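Long-range contacts in putative isohexenylglutaconyl-CoA hydratase (Pseudomonas aeruginosa, PDB 4ZU2), which probably hydrates isohexenylglutaconyl-CoA, a step in the breakdown of acyclic terpenes such as citronellate, as a member of the crotonase (enoyl-CoA hydratase/isomerase) family: residues V126-A131 with F185-A190; A107-A112 with A133-P138; R53-R58 with A101-V106. All coordinates share one frame; numbering follows the deposited sequence.

Contact 1 (V126-A131 with F185-A190)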
loop_
_atom_site.group_PDB
_atom_site.type_symbol
_atom_site.label_atom_id
_atom_site.label_comp_id
_atom_site.label_asym_id
_atom_site.label_seq_id
_atom_site.Cartn_x
_atom_site.Cartn_y
_atom_site.Cartn_z
ATOM N N VAL A 126 -6.892 -10.959 -10.412
ATOM C CA VAL A 126 -7.260 -11.940 -9.407
ATOM C C VAL A 126 -6.286 -13.148 -9.437
ATOM O O VAL A 126 -6.083 -13.806 -10.466
ATOM C CB VAL A 126 -8.748 -12.396 -9.600
ATOM C CG1 VAL A 126 -9.238 -13.271 -8.416
ATOM C CG2 VAL A 126 -9.646 -11.195 -9.742
ATOM N N ALA A 127 -5.639 -13.381 -8.309
ATOM C CA ALA A 127 -4.781 -14.557 -8.096
ATOM C C ALA A 127 -5.413 -15.500 -7.051
ATOM O O ALA A 127 -5.804 -15.075 -5.936
ATOM C CB ALA A 127 -3.456 -14.137 -7.627
ATOM N N ILE A 128 -5.536 -16.761 -7.442
ATOM C CA ILE A 128 -6.037 -17.830 -6.585
ATOM C C ILE A 128 -4.900 -18.861 -6.441
ATOM O O ILE A 128 -4.492 -19.456 -7.424
ATOM C CB ILE A 128 -7.271 -18.501 -7.237
ATOM C CG1 ILE A 128 -8.405 -17.481 -7.487
ATOM C CG2 ILE A 128 -7.784 -19.646 -6.374
ATOM C CD1 ILE A 128 -9.258 -17.763 -8.698
ATOM N N ALA A 129 -4.388 -19.075 -5.232
ATOM C CA ALA A 129 -3.248 -19.984 -5.044
ATOM C C ALA A 129 -3.643 -21.241 -4.292
ATOM O O ALA A 129 -4.579 -21.236 -3.474
ATOM C CB ALA A 129 -2.141 -19.296 -4.304
ATOM N N ALA A 130 -2.919 -22.318 -4.593
ATOM C CA ALA A 130 -2.948 -23.545 -3.800
ATOM C C ALA A 130 -2.159 -23.298 -2.511
ATOM O O ALA A 130 -1.082 -22.722 -2.560
ATOM C CB ALA A 130 -2.305 -24.636 -4.589
ATOM N N ALA A 131 -2.679 -23.720 -1.361
ATOM C CA ALA A 131 -1.987 -23.509 -0.087
ATOM C C ALA A 131 -0.569 -24.028 -0.075
ATOM O O ALA A 131 0.257 -23.521 0.677
ATOM C CB ALA A 131 -2.763 -24.184 1.067
ATOM N N PHE A 185 -7.091 -15.161 -2.954
ATOM C CA PHE A 185 -7.668 -16.346 -2.331
ATOM C C PHE A 185 -6.614 -17.467 -2.201
ATOM O O PHE A 185 -5.776 -17.669 -3.104
ATOM C CB PHE A 185 -8.791 -16.911 -3.214
ATOM C CG PHE A 185 -9.856 -15.900 -3.609
ATOM C CD1 PHE A 185 -10.817 -15.473 -2.688
ATOM C CD2 PHE A 185 -9.927 -15.419 -4.908
ATOM C CE1 PHE A 185 -11.803 -14.559 -3.061
ATOM C CE2 PHE A 185 -10.900 -14.521 -5.282
ATOM C CZ PHE A 185 -11.844 -14.085 -4.358
ATOM N N CYS A 186 -6.707 -18.227 -1.110
ATOM C CA CYS A 186 -5.928 -19.449 -0.916
ATOM C C CYS A 186 -6.899 -20.608 -0.695
ATOM O O CYS A 186 -7.684 -20.566 0.248
ATOM C CB CYS A 186 -5.020 -19.292 0.308
ATOM S SG CYS A 186 -3.854 -20.647 0.607
ATOM N N GLU A 187 -6.882 -21.605 -1.581
ATOM C CA GLU A 187 -7.695 -22.824 -1.423
ATOM C C GLU A 187 -6.828 -24.055 -1.134
ATOM O O GLU A 187 -5.710 -24.160 -1.610
ATOM C CB GLU A 187 -8.536 -23.093 -2.668
ATOM C CG GLU A 187 -9.235 -21.874 -3.197
ATOM C CD GLU A 187 -10.175 -21.255 -2.172
ATOM O OE1 GLU A 187 -11.125 -21.944 -1.734
ATOM O OE2 GLU A 187 -9.953 -20.088 -1.784
ATOM N N ALA A 188 -7.361 -24.988 -0.353
ATOM C CA ALA A 188 -6.589 -26.135 0.125
ATOM C C ALA A 188 -6.578 -27.329 -0.832
ATOM O O ALA A 188 -5.760 -28.239 -0.677
ATOM C CB ALA A 188 -7.110 -26.573 1.498
ATOM N N ASP A 189 -7.476 -27.339 -1.815
ATOM C CA ASP A 189 -7.518 -28.437 -2.794
ATOM C C ASP A 189 -8.038 -27.999 -4.151
ATOM O O ASP A 189 -8.561 -26.908 -4.298
ATOM C CB ASP A 189 -8.358 -29.613 -2.287
ATOM C CG ASP A 189 -9.719 -29.188 -1.763
ATOM O OD1 ASP A 189 -10.616 -28.832 -2.566
ATOM O OD2 ASP A 189 -9.891 -29.232 -0.527
ATOM N N ALA A 190 -7.902 -28.881 -5.133
ATOM C CA ALA A 190 -8.145 -28.534 -6.532
ATOM C C ALA A 190 -9.620 -28.296 -6.850
ATOM O O ALA A 190 -9.946 -27.521 -7.739
ATOM C CB ALA A 190 -7.582 -29.610 -7.451
#
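Ile128 and Phe185 face each other, CA to CA 4.8 Å, at the start of a parallel pairing in which strand 185-187 runs beside strand 126-130 with 26° between their directions. Ala129 pairs with Cys186 and Ala130 with Glu187. Four backbone hydrogen bonds join them, Phe185 N to Ala127 O, Ala129 N to Phe185 O, Glu187 N to Ala129 O and Ala131 N to Glu187 O. The second is the straightest, 171° at the hydrogen over 2.9 Å between Ala129 N and Phe185 O.

Phe185 carries the largest part of the interface. Its CG lies anti to the carbonyl carbon (chi1 -53°), and the CD2-CE2 edge of the ring is turned to the neighbouring strand. Two aliphatic branches meet that edge near the ring plane: Ile128 CG1 is 3.6 Å from Phe185 CD2, and Val126 CG1 is 3.8 Å from Phe185 CE2. Arg164 of the second subunit packs on both Val126 and Phe185. On the same face Ile128 CG2 reaches Glu187 CG at 4.1 Å, while helix 190-205 lies against Phe185 and Glu187.

The other face carries Ala129 and Cys186. Cys186 SG, anti to its backbone N, is brought toward Ala131, just past the end of the neighbouring strand, and lies 3.5 Å from Ala131 CA and 3.7 Å from Ala131 CB.

Strand 185-187 thus closes one side of the six-stranded crotonase sheet within this chain. Between the strands, polar bonding is confined to the main chain, whereas the side chains add apolar contacts around an aromatic edge that also reaches the subunit interface.

Contact 2 (A107-A112 with A133-P138)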
loop_
_atom_site.group_PDB
_atom_site.type_symbol
_atom_site.label_atom_id
_atom_site.label_comp_id
_atom_site.label_asym_id
_atom_site.label_seq_id
_atom_site.Cartn_x
_atom_site.Cartn_y
_atom_site.Cartn_z
ATOM N N ALA A 107 -5.028 -15.360 -12.265
ATOM C CA ALA A 107 -3.965 -16.341 -12.143
ATOM C C ALA A 107 -4.330 -17.459 -11.168
ATOM O O ALA A 107 -4.631 -17.210 -10.031
ATOM C CB ALA A 107 -2.627 -15.700 -11.763
ATOM N N LEU A 108 -4.253 -18.699 -11.645
ATOM C CA LEU A 108 -4.397 -19.873 -10.803
ATOM C C LEU A 108 -3.007 -20.465 -10.545
ATOM O O LEU A 108 -2.402 -21.112 -11.418
ATOM C CB LEU A 108 -5.351 -20.864 -11.494
ATOM C CG LEU A 108 -6.101 -21.886 -10.624
ATOM C CD1 LEU A 108 -6.786 -21.204 -9.469
ATOM C CD2 LEU A 108 -7.125 -22.606 -11.437
ATOM N N VAL A 109 -2.457 -20.189 -9.366
ATOM C CA VAL A 109 -1.057 -20.509 -9.103
ATOM C C VAL A 109 -0.916 -21.757 -8.189
ATOM O O VAL A 109 -1.467 -21.827 -7.106
ATOM C CB VAL A 109 -0.276 -19.265 -8.555
ATOM C CG1 VAL A 109 -0.424 -18.049 -9.508
ATOM C CG2 VAL A 109 -0.735 -18.892 -7.194
ATOM N N GLU A 110 -0.180 -22.749 -8.675
ATOM C CA GLU A 110 0.034 -23.995 -7.960
ATOM C C GLU A 110 1.509 -24.252 -7.978
ATOM O O GLU A 110 2.174 -23.849 -8.910
ATOM C CB GLU A 110 -0.657 -25.134 -8.678
ATOM C CG GLU A 110 -2.117 -24.923 -8.865
ATOM C CD GLU A 110 -2.715 -26.006 -9.710
ATOM O OE1 GLU A 110 -3.074 -27.075 -9.136
ATOM O OE2 GLU A 110 -2.780 -25.788 -10.953
ATOM N N GLY A 111 2.000 -24.939 -6.948
ATOM C CA GLY A 111 3.379 -25.402 -6.872
ATOM C C GLY A 111 4.360 -24.251 -6.936
ATOM O O GLY A 111 4.233 -23.295 -6.182
ATOM N N ALA A 112 5.302 -24.316 -7.873
ATOM C CA ALA A 112 6.347 -23.291 -7.954
ATOM C C ALA A 112 5.866 -21.990 -8.611
ATOM O O ALA A 112 5.381 -21.978 -9.759
ATOM C CB ALA A 112 7.571 -23.848 -8.690
ATOM N N ALA A 133 1.478 -23.990 -2.618
ATOM C CA ALA A 133 2.281 -23.313 -3.628
ATOM C C ALA A 133 3.505 -22.764 -2.927
ATOM O O ALA A 133 3.421 -22.447 -1.750
ATOM C CB ALA A 133 1.475 -22.216 -4.311
ATOM N N GLN A 134 4.660 -22.726 -3.606
ATOM C CA GLN A 134 5.843 -22.085 -3.034
ATOM C C GLN A 134 6.331 -20.899 -3.895
ATOM O O GLN A 134 6.751 -21.034 -5.064
ATOM C CB GLN A 134 6.970 -23.078 -2.699
ATOM C CG GLN A 134 6.882 -23.875 -1.306
ATOM C CD GLN A 134 6.483 -23.058 -0.034
ATOM O OE1 GLN A 134 5.414 -22.471 0.009
ATOM N NE2 GLN A 134 7.321 -23.087 1.017
ATOM N N PHE A 135 6.244 -19.737 -3.252
ATOM C CA PHE A 135 6.591 -18.438 -3.788
ATOM C C PHE A 135 7.981 -18.017 -3.351
ATOM O O PHE A 135 8.461 -18.395 -2.278
ATOM C CB PHE A 135 5.610 -17.368 -3.263
ATOM C CG PHE A 135 4.200 -17.606 -3.641
ATOM C CD1 PHE A 135 3.410 -18.474 -2.888
ATOM C CD2 PHE A 135 3.640 -16.963 -4.737
ATOM C CE1 PHE A 135 2.073 -18.709 -3.244
ATOM C CE2 PHE A 135 2.320 -17.201 -5.104
ATOM C CZ PHE A 135 1.534 -18.084 -4.354
ATOM N N GLY A 136 8.626 -17.208 -4.184
ATOM C CA GLY A 136 9.909 -16.663 -3.812
ATOM C C GLY A 136 10.516 -15.828 -4.915
ATOM O O GLY A 136 10.106 -15.875 -6.076
ATOM N N LEU A 137 11.490 -15.032 -4.515
ATOM C CA LEU A 137 12.391 -14.358 -5.456
ATOM C C LEU A 137 13.821 -14.797 -5.185
ATOM O O LEU A 137 14.528 -14.174 -4.386
ATOM C CB LEU A 137 12.261 -12.829 -5.303
ATOM C CG LEU A 137 10.870 -12.288 -5.672
ATOM C CD1 LEU A 137 10.684 -10.798 -5.354
ATOM C CD2 LEU A 137 10.566 -12.522 -7.111
ATOM N N PRO A 138 14.275 -15.875 -5.832
ATOM C CA PRO A 138 15.644 -16.349 -5.538
ATOM C C PRO A 138 16.765 -15.478 -6.107
ATOM O O PRO A 138 17.925 -15.695 -5.801
ATOM C CB PRO A 138 15.694 -17.720 -6.223
ATOM C CG PRO A 138 14.269 -18.098 -6.451
ATOM C CD PRO A 138 13.568 -16.803 -6.719
#
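Ala133, Gly111 and Val109 bury the most surface where segment 107-112 passes from the larger sheet of the crotonase fold to the smaller one. Strand 107-109 belongs to the six-stranded sheet; after the turn at Glu110 and Gly111, Ala112 forms a parallel bridge with Gln134 in the three-stranded sheet, their CA atoms 5.1 Å apart.

Ala133 sits beside that turn. Its CB is 3.5 Å from Gly111 O and 3.8 Å from Gly111 N, so the methyl group lies against the peptide backbone instead of another side chain. The main chains are close here too, with the CA atoms of Gly111 and Ala133 4.0 Å apart. Gly111 has a positive phi of 60°, a conformation that favours glycine, and Gly111 O accepts a hydrogen bond from Gln134 N at 2.7 Å. The donor stands above the carbonyl plane, 40° out of it, and the angle at the hydrogen is 153°. Next along the chain, Ala112 N is hydrogen-bonded to His63 ND1.

Val109 directs its CB toward the second segment, and its side chain crosses that of Phe135 at about a right angle. The phenyl ring also meets Phe172, the two planes nearly parallel, and packs on Ala129, as does Val109. These apolar groups therefore span from strand 126-130 of the larger sheet to strand 134-136 of the smaller one. The valine's touching branch is CG2, which occupies the crowded position between backbone N and carbonyl carbon, and it comes 3.7 Å from Phe135 CZ and 4.1 Å from Phe135 CE2.

Contact 3 (R53-R58 with A101-V106)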
loop_
_atom_site.group_PDB
_atom_site.type_symbol
_atom_site.label_atom_id
_atom_site.label_comp_id
_atom_site.label_asym_id
_atom_site.label_seq_id
_atom_site.Cartn_x
_atom_site.Cartn_y
_atom_site.Cartn_z
ATOM N N ARG A 53 -13.215 -11.431 -22.504
ATOM C CA ARG A 53 -13.549 -10.620 -21.319
ATOM C C ARG A 53 -12.693 -11.050 -20.131
ATOM O O ARG A 53 -12.569 -10.317 -19.153
ATOM C CB ARG A 53 -15.017 -10.840 -20.929
ATOM C CG ARG A 53 -16.047 -10.486 -21.994
ATOM C CD ARG A 53 -17.444 -11.021 -21.637
ATOM N NE ARG A 53 -17.999 -10.409 -20.426
ATOM C CZ ARG A 53 -19.184 -10.715 -19.888
ATOM N NH1 ARG A 53 -19.987 -11.652 -20.419
ATOM N NH2 ARG A 53 -19.574 -10.084 -18.796
ATOM N N ALA A 54 -12.143 -12.269 -20.198
ATOM C CA ALA A 54 -11.265 -12.756 -19.143
ATOM C C ALA A 54 -10.122 -13.661 -19.667
ATOM O O ALA A 54 -10.224 -14.295 -20.715
ATOM C CB ALA A 54 -12.054 -13.446 -18.067
ATOM N N LEU A 55 -9.013 -13.645 -18.940
ATOM C CA LEU A 55 -7.899 -14.515 -19.216
ATOM C C LEU A 55 -7.615 -15.268 -17.937
ATOM O O LEU A 55 -7.633 -14.685 -16.843
ATOM C CB LEU A 55 -6.659 -13.746 -19.657
ATOM C CG LEU A 55 -6.908 -12.762 -20.813
ATOM C CD1 LEU A 55 -5.727 -11.787 -20.971
ATOM C CD2 LEU A 55 -7.207 -13.488 -22.116
ATOM N N VAL A 56 -7.410 -16.577 -18.091
ATOM C CA VAL A 56 -6.973 -17.427 -16.993
ATOM C C VAL A 56 -5.604 -17.984 -17.358
ATOM O O VAL A 56 -5.354 -18.428 -18.461
ATOM C CB VAL A 56 -7.991 -18.527 -16.674
ATOM C CG1 VAL A 56 -7.670 -19.133 -15.327
ATOM C CG2 VAL A 56 -9.404 -17.948 -16.659
ATOM N N LEU A 57 -4.705 -17.852 -16.417
ATOM C CA LEU A 57 -3.332 -18.045 -16.641
ATOM C C LEU A 57 -2.973 -19.146 -15.691
ATOM O O LEU A 57 -3.215 -19.040 -14.490
ATOM C CB LEU A 57 -2.570 -16.767 -16.313
ATOM C CG LEU A 57 -1.082 -16.834 -16.630
ATOM C CD1 LEU A 57 -0.828 -17.306 -18.036
ATOM C CD2 LEU A 57 -0.439 -15.461 -16.394
ATOM N N ARG A 58 -2.436 -20.224 -16.248
ATOM C CA ARG A 58 -2.249 -21.439 -15.478
ATOM C C ARG A 58 -1.039 -22.235 -15.969
ATOM O O ARG A 58 -0.540 -22.023 -17.066
ATOM C CB ARG A 58 -3.523 -22.300 -15.533
ATOM C CG ARG A 58 -3.793 -23.064 -14.241
ATOM C CD ARG A 58 -5.028 -23.963 -14.306
ATOM N NE ARG A 58 -5.308 -24.480 -15.648
ATOM C CZ ARG A 58 -6.475 -24.363 -16.288
ATOM N NH1 ARG A 58 -7.531 -23.747 -15.733
ATOM N NH2 ARG A 58 -6.587 -24.887 -17.508
ATOM N N ALA A 101 -3.580 -5.320 -19.596
ATOM C CA ALA A 101 -4.600 -5.969 -20.429
ATOM C C ALA A 101 -6.040 -5.507 -20.107
ATOM O O ALA A 101 -6.423 -5.506 -18.944
ATOM C CB ALA A 101 -4.524 -7.508 -20.282
ATOM N N PRO A 102 -6.841 -5.153 -21.144
ATOM C CA PRO A 102 -8.248 -4.726 -20.993
ATOM C C PRO A 102 -9.166 -5.761 -20.319
ATOM O O PRO A 102 -10.129 -5.399 -19.614
ATOM C CB PRO A 102 -8.686 -4.474 -22.440
ATOM C CG PRO A 102 -7.383 -4.072 -23.143
ATOM C CD PRO A 102 -6.356 -4.935 -22.533
ATOM N N GLN A 103 -8.824 -7.025 -20.530
ATOM C CA GLN A 103 -9.435 -8.178 -19.869
ATOM C C GLN A 103 -9.149 -8.256 -18.388
ATOM O O GLN A 103 -8.091 -7.795 -17.926
ATOM C CB GLN A 103 -8.816 -9.479 -20.453
ATOM C CG GLN A 103 -9.176 -9.816 -21.889
ATOM C CD GLN A 103 -8.369 -9.068 -22.911
ATOM O OE1 GLN A 103 -7.238 -8.639 -22.652
ATOM N NE2 GLN A 103 -8.951 -8.909 -24.103
ATOM N N LEU A 104 -10.054 -8.923 -17.666
ATOM C CA LEU A 104 -9.743 -9.476 -16.344
ATOM C C LEU A 104 -8.725 -10.651 -16.513
ATOM O O LEU A 104 -8.927 -11.545 -17.325
ATOM C CB LEU A 104 -11.011 -9.986 -15.661
ATOM C CG LEU A 104 -10.907 -10.324 -14.175
ATOM C CD1 LEU A 104 -10.995 -9.089 -13.301
ATOM C CD2 LEU A 104 -11.987 -11.352 -13.735
ATOM N N LEU A 105 -7.632 -10.610 -15.754
ATOM C CA LEU A 105 -6.582 -11.602 -15.827
ATOM C C LEU A 105 -6.618 -12.326 -14.507
ATOM O O LEU A 105 -6.379 -11.722 -13.457
ATOM C CB LEU A 105 -5.224 -10.951 -16.025
ATOM C CG LEU A 105 -4.012 -11.902 -15.955
ATOM C CD1 LEU A 105 -4.057 -13.042 -17.002
ATOM C CD2 LEU A 105 -2.713 -11.147 -16.124
ATOM N N VAL A 106 -6.967 -13.603 -14.556
ATOM C CA VAL A 106 -7.011 -14.416 -13.346
ATOM C C VAL A 106 -5.811 -15.359 -13.344
ATOM O O VAL A 106 -5.595 -16.064 -14.319
ATOM C CB VAL A 106 -8.323 -15.240 -13.252
ATOM C CG1 VAL A 106 -8.412 -15.979 -11.898
ATOM C CG2 VAL A 106 -9.513 -14.335 -13.472
#
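Both backbone polar groups of Leu55 are bonded to strand 104-106: its N donates to Leu104 O at 2.7 Å, and its O accepts from Val106 N at 2.6 Å in a bond almost straight at the hydrogen (178°). Two further backbone bonds, Leu104 N to Arg53 O and Leu57 N to Val106 O, complete the parallel pairing of strands 54-58 and 104-106, whose directions differ by 18°.

The Leu55 side chain makes the broadest contact. With CG anti to its carbonyl carbon (chi1 -52°), it crosses the aliphatic part of Gln103, Leu55 CG lying 3.8 Å from Gln103 CB. The amide NE2 of Gln103 bonds to the carbonyls of Val46 and Val52, while OE1 stays beside Leu55 CD1. On the same face Leu105 CD1 lies 3.8 Å from Leu55 CB and 4.1 Å from Leu57 CB, bridging the two leucines. Ala54, Val56, Leu104 and Val106 line the opposite face.

Helix 190-205 covers that second face, with Leu197 on both valines, while Leu43 of helix 33-47 packs on Leu55. Strand 17-22 bonds to the outer edge of strand 54-59, leaving this pair central in the sheet.

Overall arrangement
Contact 3 comes first along the chain, joining strands 54-59 and 104-109; contacts 1 and 2 follow, with their segments alternating. Strand 104-109 is the common element: its beginning serves contact 3, its end serves contact 2, and its other edge bonds to strand 126-130 of contact 1. Contacts 1 and 3 are two pairings in one six-stranded sheet, separated by that of strands 104-109 and 126-130, their centres about 17 Å apart. The centre of contact 2 lies about 11 Å from that of contact 1 and about 18 Å from that of contact 3, and contact 2 leads into the three-stranded sheet. Together they connect the two sheets of the crotonase fold, with helix 190-205 packing against all three contacts.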